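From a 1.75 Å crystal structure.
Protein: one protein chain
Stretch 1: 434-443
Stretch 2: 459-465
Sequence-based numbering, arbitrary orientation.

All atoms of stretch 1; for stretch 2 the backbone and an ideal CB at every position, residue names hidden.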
# COMPACT_ATOMS: atom_id res chain seq x y z
N THR A 434 0.55 -3.13 -3.57
CA THR A 434 0.23 -4.24 -4.50
C THR A 434 0.29 -3.81 -5.93
O THR A 434 0.72 -4.55 -6.82
CB THR A 434 -1.08 -4.82 -4.23
OG1 THR A 434 -0.98 -5.48 -2.96
CG2 THR A 434 -1.44 -5.84 -5.32
N TYR A 435 -0.06 -2.55 -6.10
CA TYR A 435 -0.03 -1.91 -7.43
C TYR A 435 1.41 -1.68 -7.94
O TYR A 435 1.70 -1.84 -9.12
CB TYR A 435 -0.82 -0.62 -7.35
CG TYR A 435 -0.77 0.21 -8.59
CD1 TYR A 435 -1.46 -0.18 -9.75
CD2 TYR A 435 -0.11 1.41 -8.59
CE1 TYR A 435 -1.42 0.59 -10.89
CE2 TYR A 435 -0.08 2.20 -9.70
CZ TYR A 435 -0.74 1.80 -10.84
OH TYR A 435 -0.68 2.64 -11.90
N ASN A 436 2.32 -1.39 -7.02
CA ASN A 436 3.74 -1.35 -7.32
C ASN A 436 4.21 -2.74 -7.73
O ASN A 436 4.86 -2.89 -8.74
CB ASN A 436 4.58 -0.87 -6.15
CG ASN A 436 4.35 0.58 -5.82
OD1 ASN A 436 4.14 1.40 -6.73
ND2 ASN A 436 4.38 0.91 -4.51
N ASP A 437 3.87 -3.76 -6.94
CA ASP A 437 4.31 -5.11 -7.27
C ASP A 437 3.79 -5.53 -8.64
O ASP A 437 4.48 -6.17 -9.43
CB ASP A 437 3.79 -6.14 -6.26
CG ASP A 437 4.58 -6.17 -4.91
OD1 ASP A 437 5.83 -6.08 -4.91
OD2 ASP A 437 3.95 -6.42 -3.86
N PHE A 438 2.58 -5.09 -8.97
CA PHE A 438 1.93 -5.55 -10.21
C PHE A 438 2.67 -5.00 -11.38
O PHE A 438 2.98 -5.68 -12.37
CB PHE A 438 0.44 -5.10 -10.29
CG PHE A 438 -0.28 -5.69 -11.46
CD1 PHE A 438 -0.83 -6.95 -11.39
CD2 PHE A 438 -0.32 -5.04 -12.64
CE1 PHE A 438 -1.42 -7.51 -12.48
CE2 PHE A 438 -0.92 -5.59 -13.73
CZ PHE A 438 -1.47 -6.83 -13.66
N ARG A 439 2.97 -3.72 -11.26
CA ARG A 439 3.66 -3.03 -12.32
C ARG A 439 5.12 -3.49 -12.42
O ARG A 439 5.72 -3.52 -13.49
CB ARG A 439 3.60 -1.51 -12.12
CG ARG A 439 2.22 -0.93 -12.31
CD ARG A 439 2.31 0.59 -12.14
NE ARG A 439 2.63 0.96 -10.77
CZ ARG A 439 3.13 2.12 -10.39
NH1 ARG A 439 3.44 3.00 -11.30
NH2 ARG A 439 3.39 2.33 -9.13
N ARG A 440 5.68 -3.88 -11.30
CA ARG A 440 7.08 -4.35 -11.31
C ARG A 440 7.08 -5.65 -12.07
O ARG A 440 7.97 -5.88 -12.90
CB ARG A 440 7.64 -4.50 -9.90
CG ARG A 440 8.98 -5.18 -9.85
CD ARG A 440 9.60 -5.12 -8.48
NE ARG A 440 8.79 -5.72 -7.44
CZ ARG A 440 8.87 -7.01 -7.09
NH1 ARG A 440 9.68 -7.84 -7.73
NH2 ARG A 440 8.08 -7.46 -6.15
N MSE A 441 6.11 -6.52 -11.78
CA MSE A 441 5.96 -7.81 -12.51
C MSE A 441 5.81 -7.58 -14.01
O MSE A 441 6.37 -8.31 -14.83
CB MSE A 441 4.80 -8.62 -12.03
CG MSE A 441 5.27 -9.37 -10.86
SE MSE A 441 4.05 -10.55 -9.86
CE MSE A 441 3.04 -9.34 -8.84
N LYS A 442 5.03 -6.56 -14.35
CA LYS A 442 4.88 -6.17 -15.75
C LYS A 442 6.22 -5.86 -16.41
O LYS A 442 6.51 -6.35 -17.51
CB LYS A 442 3.97 -4.96 -15.93
CG LYS A 442 2.55 -5.28 -15.94
CD LYS A 442 1.64 -4.09 -16.32
CE LYS A 442 1.71 -3.69 -17.76
NZ LYS A 442 1.20 -4.66 -18.75
N GLY A 443 7.03 -5.05 -15.73
CA GLY A 443 8.34 -4.70 -16.24
C GLY A 443 9.25 -5.91 -16.38
O GLY A 443 10.10 -5.94 -17.25
N UNK A 459 -6.07 0.64 -21.74
CA UNK A 459 -6.18 1.60 -20.65
C UNK A 459 -5.85 1.13 -19.25
O UNK A 459 -6.51 1.51 -18.29
CB UNK A 459 -7.61 2.14 -20.63
N UNK A 460 -4.82 0.30 -19.15
CA UNK A 460 -4.30 -0.06 -17.84
C UNK A 460 -3.32 1.03 -17.42
O UNK A 460 -2.33 1.27 -18.10
CB UNK A 460 -3.63 -1.44 -17.86
N UNK A 461 -3.60 1.73 -16.30
CA UNK A 461 -2.68 2.79 -15.95
C UNK A 461 -1.36 2.34 -15.37
O UNK A 461 -1.29 1.68 -14.33
CB UNK A 461 -3.36 3.73 -14.95
N UNK A 462 -0.30 2.75 -16.05
CA UNK A 462 1.07 2.35 -15.67
C UNK A 462 1.63 3.26 -14.60
O UNK A 462 2.70 3.01 -14.04
CB UNK A 462 2.00 2.36 -16.89
N UNK A 463 0.87 4.31 -14.34
CA UNK A 463 1.25 5.35 -13.38
C UNK A 463 0.08 6.27 -13.13
O UNK A 463 -0.95 6.14 -13.81
CB UNK A 463 2.46 6.15 -13.88
N UNK A 464 0.27 7.21 -12.19
CA UNK A 464 -0.74 8.23 -11.87
C UNK A 464 -0.35 9.53 -12.58
O UNK A 464 0.84 9.86 -12.64
CB UNK A 464 -0.86 8.44 -10.36
N UNK A 465 -1.35 10.31 -13.03
CA UNK A 465 -1.00 11.57 -13.66
C UNK A 465 -0.54 12.64 -12.66
O UNK A 465 -0.99 12.71 -11.51
CB UNK A 465 -2.20 12.09 -14.45

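Position 459 offers little to read. Its ideal CB has nothing of the helix within 5.5 Å, so almost any side chain would do; the deposited residue is K459, which makes no contact with stretch 1.

Position 460 is different. CA-to-CB points toward the helix, yet the CB itself touches nothing, which leaves a gap for a long side chain to cross. Across it lie the rings of Y435 and F438 and the aliphatic parts of R439 and K442, a surface that asks for a large apolar group: Phe, Leu, Met, perhaps Tyr or Trp. It is F460, with chi1 t. Its CZ reaches F438 CD2 at 3.7 Å and Y435 CE1 at 4.1 Å, while its CE2 lies 3.9 Å from K442 CD. The F438 and F460 rings meet obliquely, their planes at 53°.

At 461 the CB points sideways, 4.2 Å from Y435 OH, and the main contact belongs to the backbone. Y435 OH donates a hydrogen bond to the carbonyl O of 461 at 2.7 Å, near the plane of the tyrosine ring, which any residue could accept. With phi at -75° and psi at 122°, proline is allowed alongside many small or medium side chains. P461 is found, its CB beside the hydroxyl.

Position 462 has the CA closest to one in the helix, the CA of 462 lying 6.8 Å from R439 CA. Here too the backbone does the polar work: R439 NH1 donates to the carbonyl O of 462 at 2.8 Å. The CB points away, so identity is loosely set, but a branched or flexible apolar chain could return to the methylenes of K442. L462 does so, CD2 resting 3.9 Å from K442 CE.

At 463, CB points away and lies 4.2 Å from R439 NH1. A second positive charge held close would be unwelcome, so polar, small or outward-running chains look suitable. R463 fits the last description: its chain leads its guanidinium away from R439 to hydrogen bonds elsewhere in the structure.

Position 464 points sideways, its CB beyond reach of stretch 1. A small side chain would leave the Y435 ring untouched from here, whereas a long apolar or aromatic one could swing back to it. Y464, with chi1 m, brings CE1 to 3.6 Å from Y435 CE2; the two rings pair obliquely, planes at 42°.

Position 465 is out of reach and unconstrained by the helix. It is P465, compatible with its phi of -74°.

Stretch 2 (459-465) KFPLRYP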
# COMPACT_ATOMS: atom_id res chain seq x y z
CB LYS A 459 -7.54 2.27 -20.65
CG LYS A 459 -7.62 3.29 -21.79
CD LYS A 459 -8.94 3.92 -21.83
CE LYS A 459 -8.88 5.14 -22.63
NZ LYS A 459 -10.24 5.73 -22.60
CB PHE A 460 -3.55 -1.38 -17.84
CG PHE A 460 -3.01 -1.68 -16.50
CD1 PHE A 460 -3.86 -2.07 -15.48
CD2 PHE A 460 -1.67 -1.48 -16.22
CE1 PHE A 460 -3.39 -2.26 -14.20
CE2 PHE A 460 -1.19 -1.72 -14.97
CZ PHE A 460 -2.05 -2.10 -13.94
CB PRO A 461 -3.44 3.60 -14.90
CG PRO A 461 -4.41 2.62 -14.31
CD PRO A 461 -4.62 1.50 -15.27
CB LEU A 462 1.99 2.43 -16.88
CG LEU A 462 1.56 1.59 -18.07
CD1 LEU A 462 2.49 1.81 -19.25
CD2 LEU A 462 1.63 0.19 -17.72
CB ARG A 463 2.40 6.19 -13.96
CG ARG A 463 2.07 6.94 -15.23
CD ARG A 463 3.32 7.12 -16.09
NE ARG A 463 4.30 8.04 -15.50
CZ ARG A 463 5.58 8.11 -15.84
NH1 ARG A 463 6.10 7.28 -16.73
NH2 ARG A 463 6.34 9.01 -15.24
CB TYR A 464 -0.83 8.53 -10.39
CG TYR A 464 -1.50 7.39 -9.62
CD1 TYR A 464 -1.60 6.16 -10.20
CD2 TYR A 464 -1.98 7.59 -8.35
CE1 TYR A 464 -2.18 5.10 -9.49
CE2 TYR A 464 -2.54 6.57 -7.67
CZ TYR A 464 -2.65 5.36 -8.22
OH TYR A 464 -3.24 4.37 -7.43
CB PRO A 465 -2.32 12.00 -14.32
CG PRO A 465 -3.39 11.35 -13.50
CD PRO A 465 -2.80 10.02 -13.16
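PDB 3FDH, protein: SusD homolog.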